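Local coordinates for protein serine protease inhibitor 4, isoform B (Drosophila melanogaster, PDB 4P0F) that probably inhibits serine and cysteine endopeptidases as a member of the serpin family, and is captured here in its cleaved form, at residues A[94-99]-A[120-125]; A[161-166]-A[302-307]; A[134-139]-A[150-155]. All blocks are in the same frame, centred on the assembly; numbering follows the deposited sequence.

Contact 1: residues A[94-99]-A[120-125]; sequences ANKIFV and AAQSVD
K96 and Q122 reach out from paired parallel strands and cross obliquely, so that the lysine end meets the amide end. Both chains are extended beyond CG, and in each CG lies anti to the backbone N (K96 chi1 -172°, Q122 chi1 -179°). K96 NZ donates to Q122 OE1 at 3.2 Å, approaching from above the carbonyl plane, and one water closes a triangle by accepting from NZ and donating to the same oxygen. The amide oxygen is thereby held by two donors. The lysine does apolar work on the way: its CE passes Q122 CB at 3.6 Å, while its CG sits over one face of the F98 ring toward the rim. At the edge of that ring, CE2 meets Q122 OE1 at 3.6 Å with ring and amide planes 41° apart, and CD2 meets V124 CG1 at 4.1 Å. On the other face of the sheet, I97 CG2 touches A121 CB at 3.6 Å. Five backbone hydrogen bonds link the strands, among them V99 N to Q122 O at 2.9 Å. The strands belong to a beta-alpha-beta unit through helix 107-115, at the margin of the large serpin sheet A. Helix 129-143 covers the K96 and F98 face through W139 and I136, and strand 161-174 flanks 94-99 on its other edge.

Contact 2: residues A[161-166]-A[302-307]; sequences SRLVLV and GKMLQS
R162 NH1 is gripped by two carbonyl oxygens: it donates to S161 O at 2.9 Å, bent to 138° at the hydrogen and approaching from above the carbonyl plane, and also to the oxygen of S159. NE of the same arginine forms a salt bridge with E309, just beyond 302-307. A bend at chi2 turns CD back from an extended course. The guanidinium itself lies between the carbonyl oxygens at the start of the strand and the carboxylate of E309. R162 meets L305 through CB, which rests 4.1 Å from L305 CD1.

Next along the strand comes the centre of the contact. L163 CG lies between the backbone N and the carbonyl carbon (chi1 56°), and chi2 of 92° is well off a staggered value. From there CD2 serves two partners: M304 SD at 3.9 Å and L305 CD2 at 4.1 Å. The leucine and the methionine cross at about a right angle, whereas the two leucines slide past each other in opposite directions. M304 is extended beyond CG, which carries its CE on to L165 CD1 at 4.4 Å.

R162 and L163 together form a classic beta bulge opposite V339 of strand 328-341, the position that the cleaved reactive loop takes in serpin sheet A. V339 also packs on L163 and M304, and I97 of strand 91-100 adds to the same apolar face. Across the two segments only carbon and sulfur meet, at ordinary van der Waals separations. Between them the joint therefore rests on shape and burial; the polar bonds of R162 go to S161, S159 and E309, not across the contact to L305.

Contact 3: residues A[134-139]-A[150-155]; sequences ATINNW and DLVPAD
N137 and V152 join helix 129-143, the serpin helix F that lies across sheet A, to the loop that leads from it back to strand 161-174. The amide of N137 pairs with both backbone polar atoms of V152, a worked example of how a side-chain amide can satisfy a buried loop backbone much as a neighbouring strand would. OD1 accepts from V152 N at 2.8 Å in an almost straight bond (174° at the hydrogen), and ND2 donates to V152 O at 2.9 Å, coming from above that carbonyl plane. In N137, chi1 of -69° sets CG beside the backbone N; the amide beyond it meets the loop, and both amide ends engaged at once should fix its rotation.

D150, in a left-handed backbone conformation, sets its side chain beside that of N137, pointing the same way. Carboxylate and amide planes stand nearly perpendicular, and although D150 OD1 comes within 3.3 Å of N137 ND2, the angle is too poor for a hydrogen bond. L151 CB lies 3.6 Å from N137 OD1, adding a carbon contact to the oxygen.

The preceding residue, I136, places CG2 anti to its backbone N, and this methyl meets V152 CG2 at 3.9 Å. The same isoleucine packs on F98 and V164 in the sheet, while P153 rests on I317 and D150 O accepts a hydrogen bond from K319 NZ. Back at the helix, a water donates to N137 O at 2.9 Å and accepts from L151 N at 3.2 Å.

How the contacts relate
Followed from the N terminus, the chain first closes contact 1, where 20 intervening residues with helix 107-115 bring strand 120-124 back beside strand 91-100. Helix 129-143 then begins, and contact 3 closes a short excursion of 10 residues against it. Strand 161-174 comes next and opens contact 2, the longest closure, returning only after 135 residues with the loop before strand 311-324. The three lie in series, neither nesting nor crossing. Space unites them: strand 161-174 pairs with 91-100 through backbone bonds such as F98 O to V164 N, while helix 129-143 of contact 3 covers one face of both strands and the 302-307 loop packs on the opposite face of strand 161-174.

Contact 1: residues A[94-99]-A[120-125]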
ATOM      1  N   ALA A  94     -10.004  -7.073  -0.029  1.00 17.32           N
ATOM      2  CA  ALA A  94     -11.203  -7.182  -0.864  1.00 17.20           C
ATOM      3  C   ALA A  94     -11.045  -6.484  -2.198  1.00 18.30           C
ATOM      4  O   ALA A  94     -10.556  -5.360  -2.268  1.00 15.51           O
ATOM      5  CB  ALA A  94     -12.392  -6.617  -0.141  1.00 18.42           C
ATOM      6  N   ASN A  95     -11.503  -7.162  -3.246  1.00 17.24           N
ATOM      7  CA  ASN A  95     -11.485  -6.632  -4.592  1.00 15.82           C
ATOM      8  C   ASN A  95     -12.892  -6.505  -5.133  1.00 15.55           C
ATOM      9  O   ASN A  95     -13.748  -7.350  -4.868  1.00 17.41           O
ATOM     10  CB  ASN A  95     -10.657  -7.530  -5.507  1.00 16.17           C
ATOM     11  CG  ASN A  95      -9.192  -7.543  -5.128  1.00 14.93           C
ATOM     12  OD1 ASN A  95      -8.596  -6.495  -4.913  1.00 15.73           O
ATOM     13  ND2 ASN A  95      -8.611  -8.730  -5.049  1.00 21.56           N
ATOM     14  N   LYS A  96     -13.123  -5.451  -5.905  1.00 17.71           N
ATOM     15  CA  LYS A  96     -14.409  -5.291  -6.574  1.00 18.51           C
ATOM     16  C   LYS A  96     -14.251  -4.474  -7.837  1.00 18.80           C
ATOM     17  O   LYS A  96     -13.455  -3.546  -7.884  1.00 17.44           O
ATOM     18  CB  LYS A  96     -15.429  -4.627  -5.644  1.00 16.26           C
ATOM     19  CG  LYS A  96     -16.858  -4.595  -6.192  1.00 17.07           C
ATOM     20  CD  LYS A  96     -17.883  -4.447  -5.079  1.00 21.79           C
ATOM     21  CE  LYS A  96     -19.301  -4.534  -5.608  1.00 21.72           C
ATOM     22  NZ  LYS A  96     -20.300  -4.555  -4.488  1.00 25.04           N
ATOM     23  N   ILE A  97     -15.038  -4.817  -8.851  1.00 17.91           N
ATOM     24  CA  ILE A  97     -15.071  -4.042 -10.079  1.00 18.84           C
ATOM     25  C   ILE A  97     -16.470  -3.447 -10.242  1.00 15.63           C
ATOM     26  O   ILE A  97     -17.475  -4.104  -9.969  1.00 17.92           O
ATOM     27  CB  ILE A  97     -14.691  -4.891 -11.316  1.00 16.54           C
ATOM     28  CG1 ILE A  97     -14.609  -4.003 -12.558  1.00 21.19           C
ATOM     29  CG2 ILE A  97     -15.670  -6.039 -11.534  1.00 20.42           C
ATOM     30  CD1 ILE A  97     -13.969  -4.692 -13.779  1.00 24.97           C
ATOM     31  N   PHE A  98     -16.507  -2.186 -10.657  1.00 16.94           N
ATOM     32  CA  PHE A  98     -17.756  -1.473 -10.871  1.00 16.20           C
ATOM     33  C   PHE A  98     -17.832  -1.120 -12.349  1.00 19.04           C
ATOM     34  O   PHE A  98     -16.941  -0.452 -12.868  1.00 17.38           O
ATOM     35  CB  PHE A  98     -17.823  -0.231  -9.999  1.00 17.71           C
ATOM     36  CG  PHE A  98     -17.667  -0.513  -8.522  1.00 16.19           C
ATOM     37  CD1 PHE A  98     -16.409  -0.562  -7.942  1.00 18.45           C
ATOM     38  CD2 PHE A  98     -18.780  -0.705  -7.721  1.00 19.04           C
ATOM     39  CE1 PHE A  98     -16.270  -0.807  -6.597  1.00 20.93           C
ATOM     40  CE2 PHE A  98     -18.648  -0.951  -6.368  1.00 20.65           C
ATOM     41  CZ  PHE A  98     -17.386  -1.002  -5.806  1.00 19.42           C
ATOM     42  N   VAL A  99     -18.893  -1.576 -13.016  1.00 17.25           N
ATOM     43  CA  VAL A  99     -18.963  -1.564 -14.482  1.00 17.65           C
ATOM     44  C   VAL A  99     -20.141  -0.723 -14.975  1.00 18.66           C
ATOM     45  O   VAL A  99     -21.250  -0.830 -14.459  1.00 20.47           O
ATOM     46  CB  VAL A  99     -19.102  -2.997 -15.036  1.00 18.07           C
ATOM     47  CG1 VAL A  99     -19.035  -3.014 -16.583  1.00 19.36           C
ATOM     48  CG2 VAL A  99     -18.020  -3.896 -14.436  1.00 22.97           C
ATOM     49  N   ALA A 120     -15.552  -9.152  -6.397  1.00 21.64           N
ATOM     50  CA  ALA A 120     -16.974  -8.957  -6.591  1.00 22.77           C
ATOM     51  C   ALA A 120     -17.156  -8.105  -7.840  1.00 22.10           C
ATOM     52  O   ALA A 120     -16.191  -7.568  -8.375  1.00 21.23           O
ATOM     53  CB  ALA A 120     -17.601  -8.288  -5.379  1.00 23.58           C
ATOM     54  N   ALA A 121     -18.396  -7.987  -8.296  1.00 24.21           N
ATOM     55  CA  ALA A 121     -18.697  -7.168  -9.461  1.00 25.96           C
ATOM     56  C   ALA A 121     -20.084  -6.557  -9.317  1.00 27.02           C
ATOM     57  O   ALA A 121     -21.001  -7.192  -8.793  1.00 25.96           O
ATOM     58  CB  ALA A 121     -18.603  -7.984 -10.716  1.00 26.12           C
ATOM     59  N   GLN A 122     -20.218  -5.316  -9.773  1.00 22.02           N
ATOM     60  CA  GLN A 122     -21.480  -4.589  -9.684  1.00 21.54           C
ATOM     61  C   GLN A 122     -21.600  -3.616 -10.847  1.00 20.13           C
ATOM     62  O   GLN A 122     -20.622  -2.991 -11.231  1.00 21.05           O
ATOM     63  CB  GLN A 122     -21.564  -3.838  -8.359  1.00 26.23           C
ATOM     64  CG  GLN A 122     -22.857  -3.061  -8.154  1.00 25.86           C
ATOM     65  CD  GLN A 122     -22.929  -2.388  -6.795  1.00 27.99           C
ATOM     66  OE1 GLN A 122     -21.953  -2.362  -6.050  1.00 27.74           O
ATOM     67  NE2 GLN A 122     -24.087  -1.836  -6.466  1.00 29.09           N
ATOM     68  N   SER A 123     -22.805  -3.488 -11.394  1.00 21.86           N
ATOM     69  CA  SER A 123     -23.075  -2.505 -12.435  1.00 21.52           C
ATOM     70  C   SER A 123     -23.506  -1.188 -11.801  1.00 23.96           C
ATOM     71  O   SER A 123     -24.290  -1.185 -10.853  1.00 27.11           O
ATOM     72  CB  SER A 123     -24.159  -3.013 -13.388  1.00 23.79           C
ATOM     73  OG  SER A 123     -23.726  -4.176 -14.073  1.00 30.80           O
ATOM     74  N   VAL A 124     -22.979  -0.081 -12.314  1.00 21.04           N
ATOM     75  CA  VAL A 124     -23.332   1.255 -11.829  1.00 21.64           C
ATOM     76  C   VAL A 124     -23.544   2.213 -12.998  1.00 26.08           C
ATOM     77  O   VAL A 124     -23.076   1.955 -14.106  1.00 24.67           O
ATOM     78  CB  VAL A 124     -22.239   1.838 -10.890  1.00 26.03           C
ATOM     79  CG1 VAL A 124     -22.007   0.921  -9.690  1.00 24.52           C
ATOM     80  CG2 VAL A 124     -20.939   2.068 -11.645  1.00 23.14           C
ATOM     81  N   ASP A 125     -24.246   3.314 -12.747  1.00 22.83           N
ATOM     82  CA  ASP A 125     -24.503   4.320 -13.773  1.00 24.80           C
ATOM     83  C   ASP A 125     -23.546   5.496 -13.599  1.00 22.80           C
ATOM     84  O   ASP A 125     -23.799   6.393 -12.792  1.00 24.14           O
ATOM     85  CB  ASP A 125     -25.959   4.794 -13.704  1.00 28.09           C
ATOM     86  CG  ASP A 125     -26.320   5.749 -14.824  1.00 33.15           C
ATOM     87  OD1 ASP A 125     -25.419   6.169 -15.573  1.00 29.78           O
ATOM     88  OD2 ASP A 125     -27.513   6.096 -14.948  1.00 32.65           O
TER
HETATM   89  O   HOH W   1     -21.111  -2.038  -3.581  1.00 25.98           O

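Contact 2: residues A[161-166]-A[302-307]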
ATOM      1  N   SER A 161     -16.885   7.030 -18.520  1.00 18.93           N
ATOM      2  CA  SER A 161     -16.319   6.020 -17.628  1.00 17.99           C
ATOM      3  C   SER A 161     -16.897   4.659 -17.975  1.00 17.96           C
ATOM      4  O   SER A 161     -18.087   4.556 -18.273  1.00 18.67           O
ATOM      5  CB  SER A 161     -16.617   6.341 -16.155  1.00 18.63           C
ATOM      6  OG  SER A 161     -16.139   7.618 -15.780  1.00 21.09           O
ATOM      7  N   ARG A 162     -16.073   3.617 -17.929  1.00 18.92           N
ATOM      8  CA  ARG A 162     -16.539   2.284 -18.285  1.00 16.62           C
ATOM      9  C   ARG A 162     -16.371   1.285 -17.148  1.00 16.21           C
ATOM     10  O   ARG A 162     -17.224   0.418 -16.955  1.00 16.89           O
ATOM     11  CB  ARG A 162     -15.825   1.803 -19.544  1.00 18.27           C
ATOM     12  CG  ARG A 162     -16.220   2.588 -20.774  1.00 17.87           C
ATOM     13  CD  ARG A 162     -17.630   2.222 -21.255  1.00 18.95           C
ATOM     14  NE  ARG A 162     -18.092   3.075 -22.353  1.00 19.76           N
ATOM     15  CZ  ARG A 162     -18.754   4.219 -22.203  1.00 22.88           C
ATOM     16  NH1 ARG A 162     -19.050   4.681 -20.992  1.00 22.89           N
ATOM     17  NH2 ARG A 162     -19.119   4.907 -23.272  1.00 24.50           N
ATOM     18  N   LEU A 163     -15.281   1.373 -16.398  1.00 15.78           N
ATOM     19  CA  LEU A 163     -15.216   0.597 -15.178  1.00 20.47           C
ATOM     20  C   LEU A 163     -14.240   1.185 -14.194  1.00 16.77           C
ATOM     21  O   LEU A 163     -13.366   1.957 -14.561  1.00 16.68           O
ATOM     22  CB  LEU A 163     -14.858  -0.855 -15.481  1.00 23.31           C
ATOM     23  CG  LEU A 163     -13.567  -1.088 -16.249  1.00 28.79           C
ATOM     24  CD1 LEU A 163     -12.387  -1.313 -15.299  1.00 37.34           C
ATOM     25  CD2 LEU A 163     -13.748  -2.267 -17.166  1.00 26.08           C
ATOM     26  N   VAL A 164     -14.437   0.831 -12.929  1.00 14.39           N
ATOM     27  CA  VAL A 164     -13.503   1.181 -11.870  1.00 15.34           C
ATOM     28  C   VAL A 164     -13.136  -0.092 -11.141  1.00 18.26           C
ATOM     29  O   VAL A 164     -14.011  -0.815 -10.671  1.00 15.45           O
ATOM     30  CB  VAL A 164     -14.090   2.198 -10.878  1.00 15.09           C
ATOM     31  CG1 VAL A 164     -13.095   2.495  -9.743  1.00 16.50           C
ATOM     32  CG2 VAL A 164     -14.462   3.477 -11.591  1.00 14.73           C
ATOM     33  N   LEU A 165     -11.838  -0.361 -11.079  1.00 14.98           N
ATOM     34  CA  LEU A 165     -11.296  -1.496 -10.347  1.00 13.90           C
ATOM     35  C   LEU A 165     -10.833  -1.015  -8.994  1.00 14.47           C
ATOM     36  O   LEU A 165     -10.144  -0.004  -8.921  1.00 15.58           O
ATOM     37  CB  LEU A 165     -10.123  -2.127 -11.103  1.00 13.70           C
ATOM     38  CG  LEU A 165     -10.500  -3.053 -12.255  1.00 22.26           C
ATOM     39  CD1 LEU A 165      -9.319  -3.301 -13.153  1.00 23.11           C
ATOM     40  CD2 LEU A 165     -11.013  -4.372 -11.700  1.00 49.98           C
ATOM     41  N   VAL A 166     -11.223  -1.721  -7.935  1.00 13.79           N
ATOM     42  CA  VAL A 166     -10.856  -1.310  -6.588  1.00 14.54           C
ATOM     43  C   VAL A 166     -10.303  -2.462  -5.772  1.00 14.50           C
ATOM     44  O   VAL A 166     -10.831  -3.568  -5.786  1.00 16.24           O
ATOM     45  CB  VAL A 166     -12.049  -0.693  -5.834  1.00 20.01           C
ATOM     46  CG1 VAL A 166     -11.585  -0.099  -4.521  1.00 20.17           C
ATOM     47  CG2 VAL A 166     -12.706   0.384  -6.688  1.00 19.49           C
ATOM     48  N   GLY A 302      -8.392  -4.034 -24.730  1.00 16.92           N
ATOM     49  CA  GLY A 302      -9.448  -4.702 -25.456  1.00 16.71           C
ATOM     50  C   GLY A 302      -9.950  -6.009 -24.883  1.00 18.92           C
ATOM     51  O   GLY A 302     -10.907  -6.586 -25.419  1.00 20.74           O
ATOM     52  N   LYS A 303      -9.334  -6.482 -23.800  1.00 18.73           N
ATOM     53  CA  LYS A 303      -9.767  -7.730 -23.199  1.00 18.16           C
ATOM     54  C   LYS A 303     -10.664  -7.510 -21.978  1.00 18.06           C
ATOM     55  O   LYS A 303     -11.068  -8.474 -21.337  1.00 22.08           O
ATOM     56  CB  LYS A 303      -8.556  -8.589 -22.844  1.00 18.70           C
ATOM     57  CG  LYS A 303      -8.063  -9.391 -24.058  1.00 27.44           C
ATOM     58  CD  LYS A 303      -6.654  -9.944 -23.866  1.00 43.28           C
ATOM     59  CE  LYS A 303      -6.641 -11.265 -23.123  1.00 58.98           C
ATOM     60  NZ  LYS A 303      -5.245 -11.770 -22.930  1.00 39.99           N
ATOM     61  N   MET A 304     -11.015  -6.257 -21.699  1.00 17.19           N
ATOM     62  CA  MET A 304     -11.900  -5.946 -20.579  1.00 17.28           C
ATOM     63  C   MET A 304     -13.384  -6.148 -20.905  1.00 18.49           C
ATOM     64  O   MET A 304     -14.077  -6.869 -20.200  1.00 20.49           O
ATOM     65  CB  MET A 304     -11.678  -4.507 -20.116  1.00 16.17           C
ATOM     66  CG  MET A 304     -10.384  -4.327 -19.373  1.00 15.20           C
ATOM     67  SD  MET A 304     -10.171  -2.646 -18.765  1.00 18.57           S
ATOM     68  CE  MET A 304      -8.912  -2.916 -17.499  1.00 16.70           C
ATOM     69  N   LEU A 305     -13.850  -5.518 -21.980  1.00 18.71           N
ATOM     70  CA  LEU A 305     -15.278  -5.493 -22.320  1.00 21.73           C
ATOM     71  C   LEU A 305     -15.601  -6.167 -23.653  1.00 22.57           C
ATOM     72  O   LEU A 305     -14.777  -6.198 -24.567  1.00 21.86           O
ATOM     73  CB  LEU A 305     -15.767  -4.051 -22.388  1.00 21.73           C
ATOM     74  CG  LEU A 305     -15.577  -3.169 -21.157  1.00 21.24           C
ATOM     75  CD1 LEU A 305     -16.085  -1.768 -21.456  1.00 22.01           C
ATOM     76  CD2 LEU A 305     -16.290  -3.757 -19.968  1.00 20.56           C
ATOM     77  N   GLN A 306     -16.821  -6.668 -23.795  1.00 23.59           N
ATOM     78  CA  GLN A 306     -17.226  -7.228 -25.074  1.00 23.19           C
ATOM     79  C   GLN A 306     -17.250  -6.132 -26.147  1.00 23.34           C
ATOM     80  O   GLN A 306     -16.994  -6.386 -27.318  1.00 25.08           O
ATOM     81  CB  GLN A 306     -18.590  -7.910 -24.950  1.00 26.19           C
ATOM     82  CG  GLN A 306     -18.557  -9.062 -23.960  1.00 29.14           C
ATOM     83  CD  GLN A 306     -19.843  -9.854 -23.916  1.00 56.33           C
ATOM     84  OE1 GLN A 306     -20.853  -9.455 -24.492  1.00 65.97           O
ATOM     85  NE2 GLN A 306     -19.813 -10.986 -23.224  1.00 62.61           N
ATOM     86  N   SER A 307     -17.560  -4.911 -25.728  1.00 23.04           N
ATOM     87  CA  SER A 307     -17.571  -3.760 -26.622  1.00 21.76           C
ATOM     88  C   SER A 307     -16.222  -3.498 -27.264  1.00 23.22           C
ATOM     89  O   SER A 307     -15.204  -3.558 -26.575  1.00 21.24           O
ATOM     90  CB  SER A 307     -17.994  -2.512 -25.845  1.00 22.56           C
ATOM     91  OG  SER A 307     -17.768  -1.350 -26.621  1.00 24.87           O
TER

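Contact 3: residues A[134-139]-A[150-155]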
ATOM      1  N   ALA A 134     -20.613   7.464  -4.808  1.00 22.97           N
ATOM      2  CA  ALA A 134     -21.111   7.101  -3.486  1.00 25.15           C
ATOM      3  C   ALA A 134     -21.143   5.581  -3.335  1.00 21.74           C
ATOM      4  O   ALA A 134     -20.766   5.054  -2.296  1.00 22.93           O
ATOM      5  CB  ALA A 134     -22.495   7.698  -3.240  1.00 27.62           C
ATOM      6  N   THR A 135     -21.583   4.875  -4.374  1.00 21.37           N
ATOM      7  CA  THR A 135     -21.609   3.413  -4.343  1.00 21.97           C
ATOM      8  C   THR A 135     -20.208   2.835  -4.130  1.00 22.66           C
ATOM      9  O   THR A 135     -19.998   1.984  -3.265  1.00 22.15           O
ATOM     10  CB  THR A 135     -22.225   2.851  -5.636  1.00 20.97           C
ATOM     11  OG1 THR A 135     -23.599   3.235  -5.674  1.00 23.14           O
ATOM     12  CG2 THR A 135     -22.137   1.332  -5.687  1.00 25.86           C
ATOM     13  N   ILE A 136     -19.251   3.310  -4.917  1.00 18.68           N
ATOM     14  CA  ILE A 136     -17.866   2.870  -4.798  1.00 18.41           C
ATOM     15  C   ILE A 136     -17.297   3.220  -3.428  1.00 18.92           C
ATOM     16  O   ILE A 136     -16.695   2.381  -2.743  1.00 18.56           O
ATOM     17  CB  ILE A 136     -16.994   3.504  -5.908  1.00 18.78           C
ATOM     18  CG1 ILE A 136     -17.439   2.974  -7.280  1.00 21.04           C
ATOM     19  CG2 ILE A 136     -15.510   3.227  -5.665  1.00 16.10           C
ATOM     20  CD1 ILE A 136     -16.983   3.821  -8.479  1.00 18.65           C
ATOM     21  N   ASN A 137     -17.491   4.464  -3.024  1.00 18.52           N
ATOM     22  CA  ASN A 137     -16.829   4.964  -1.829  1.00 18.92           C
ATOM     23  C   ASN A 137     -17.440   4.383  -0.566  1.00 20.90           C
ATOM     24  O   ASN A 137     -16.738   4.163   0.425  1.00 20.49           O
ATOM     25  CB  ASN A 137     -16.871   6.485  -1.824  1.00 19.57           C
ATOM     26  CG  ASN A 137     -15.993   7.079  -2.913  1.00 21.89           C
ATOM     27  OD1 ASN A 137     -15.073   6.423  -3.403  1.00 21.97           O
ATOM     28  ND2 ASN A 137     -16.278   8.312  -3.304  1.00 21.98           N
ATOM     29  N   ASN A 138     -18.737   4.098  -0.608  1.00 20.84           N
ATOM     30  CA  ASN A 138     -19.386   3.445   0.518  1.00 21.79           C
ATOM     31  C   ASN A 138     -18.886   2.010   0.684  1.00 21.18           C
ATOM     32  O   ASN A 138     -18.692   1.540   1.807  1.00 22.60           O
ATOM     33  CB  ASN A 138     -20.904   3.473   0.349  1.00 23.99           C
ATOM     34  CG  ASN A 138     -21.484   4.862   0.549  1.00 29.07           C
ATOM     35  OD1 ASN A 138     -20.823   5.755   1.077  1.00 37.56           O
ATOM     36  ND2 ASN A 138     -22.737   5.047   0.139  1.00 31.25           N
ATOM     37  N   TRP A 139     -18.641   1.330  -0.431  1.00 20.75           N
ATOM     38  CA  TRP A 139     -18.114  -0.022  -0.392  1.00 19.67           C
ATOM     39  C   TRP A 139     -16.709   0.018   0.224  1.00 19.07           C
ATOM     40  O   TRP A 139     -16.392  -0.767   1.115  1.00 21.89           O
ATOM     41  CB  TRP A 139     -18.088  -0.651  -1.795  1.00 19.16           C
ATOM     42  CG  TRP A 139     -17.532  -2.046  -1.799  1.00 20.46           C
ATOM     43  CD1 TRP A 139     -18.211  -3.199  -1.535  1.00 26.32           C
ATOM     44  CD2 TRP A 139     -16.169  -2.433  -2.055  1.00 17.79           C
ATOM     45  NE1 TRP A 139     -17.361  -4.280  -1.615  1.00 27.79           N
ATOM     46  CE2 TRP A 139     -16.103  -3.835  -1.929  1.00 18.60           C
ATOM     47  CE3 TRP A 139     -15.004  -1.728  -2.376  1.00 18.34           C
ATOM     48  CZ2 TRP A 139     -14.918  -4.546  -2.116  1.00 19.89           C
ATOM     49  CZ3 TRP A 139     -13.824  -2.437  -2.553  1.00 21.66           C
ATOM     50  CH2 TRP A 139     -13.794  -3.832  -2.419  1.00 19.08           C
ATOM     51  N   ASP A 150     -14.305   8.759   0.691  1.00 23.03           N
ATOM     52  CA  ASP A 150     -14.259   9.471  -0.580  1.00 22.72           C
ATOM     53  C   ASP A 150     -13.068   9.080  -1.446  1.00 23.21           C
ATOM     54  O   ASP A 150     -12.383   9.954  -1.981  1.00 24.65           O
ATOM     55  CB  ASP A 150     -14.225  10.984  -0.345  1.00 25.15           C
ATOM     56  CG  ASP A 150     -14.544  11.785  -1.610  1.00 67.17           C
ATOM     57  OD1 ASP A 150     -15.390  11.336  -2.416  1.00 65.51           O
ATOM     58  OD2 ASP A 150     -13.943  12.863  -1.801  1.00 81.39           O
ATOM     59  N   LEU A 151     -12.826   7.782  -1.614  1.00 23.62           N
ATOM     60  CA  LEU A 151     -11.687   7.332  -2.421  1.00 17.87           C
ATOM     61  C   LEU A 151     -11.737   7.911  -3.831  1.00 22.58           C
ATOM     62  O   LEU A 151     -10.787   8.552  -4.276  1.00 21.08           O
ATOM     63  CB  LEU A 151     -11.634   5.803  -2.503  1.00 17.87           C
ATOM     64  CG  LEU A 151     -10.480   5.251  -3.358  1.00 15.42           C
ATOM     65  CD1 LEU A 151      -9.157   5.483  -2.675  1.00 17.65           C
ATOM     66  CD2 LEU A 151     -10.666   3.791  -3.671  1.00 16.21           C
ATOM     67  N   VAL A 152     -12.845   7.673  -4.533  1.00 18.48           N
ATOM     68  CA  VAL A 152     -12.987   8.098  -5.921  1.00 19.65           C
ATOM     69  C   VAL A 152     -13.943   9.276  -6.010  1.00 26.67           C
ATOM     70  O   VAL A 152     -15.137   9.099  -5.819  1.00 26.96           O
ATOM     71  CB  VAL A 152     -13.504   6.954  -6.811  1.00 22.51           C
ATOM     72  CG1 VAL A 152     -13.548   7.395  -8.270  1.00 20.67           C
ATOM     73  CG2 VAL A 152     -12.626   5.723  -6.645  1.00 20.61           C
ATOM     74  N   PRO A 153     -13.424  10.483  -6.291  1.00 20.22           N
ATOM     75  CA  PRO A 153     -14.335  11.635  -6.330  1.00 21.21           C
ATOM     76  C   PRO A 153     -15.287  11.568  -7.503  1.00 21.88           C
ATOM     77  O   PRO A 153     -14.927  11.038  -8.555  1.00 21.44           O
ATOM     78  CB  PRO A 153     -13.397  12.841  -6.479  1.00 28.61           C
ATOM     79  CG  PRO A 153     -12.024  12.331  -6.244  1.00 32.45           C
ATOM     80  CD  PRO A 153     -12.031  10.877  -6.559  1.00 21.61           C
ATOM     81  N   ALA A 154     -16.484  12.115  -7.334  1.00 18.48           N
ATOM     82  CA  ALA A 154     -17.466  12.123  -8.398  1.00 21.74           C
ATOM     83  C   ALA A 154     -16.922  12.833  -9.628  1.00 22.10           C
ATOM     84  O   ALA A 154     -17.288  12.480 -10.750  1.00 22.49           O
ATOM     85  CB  ALA A 154     -18.752  12.790  -7.933  1.00 23.29           C
ATOM     86  N   ASP A 155     -16.029  13.805  -9.435  1.00 20.60           N
ATOM     87  CA  ASP A 155     -15.626  14.648 -10.556  1.00 22.46           C
ATOM     88  C   ASP A 155     -14.571  14.002 -11.467  1.00 22.94           C
ATOM     89  O   ASP A 155     -14.171  14.620 -12.456  1.00 22.99           O
ATOM     90  CB  ASP A 155     -15.155  16.045 -10.080  1.00 24.39           C
ATOM     91  CG  ASP A 155     -13.924  16.034  -9.172  1.00 24.45           C
ATOM     92  OD1 ASP A 155     -13.206  15.022  -9.027  1.00 23.82           O
ATOM     93  OD2 ASP A 155     -13.654  17.118  -8.605  1.00 27.63           O
TER
HETATM   94  O   HOH W   2     -14.144   5.540   0.324  1.00 16.98           O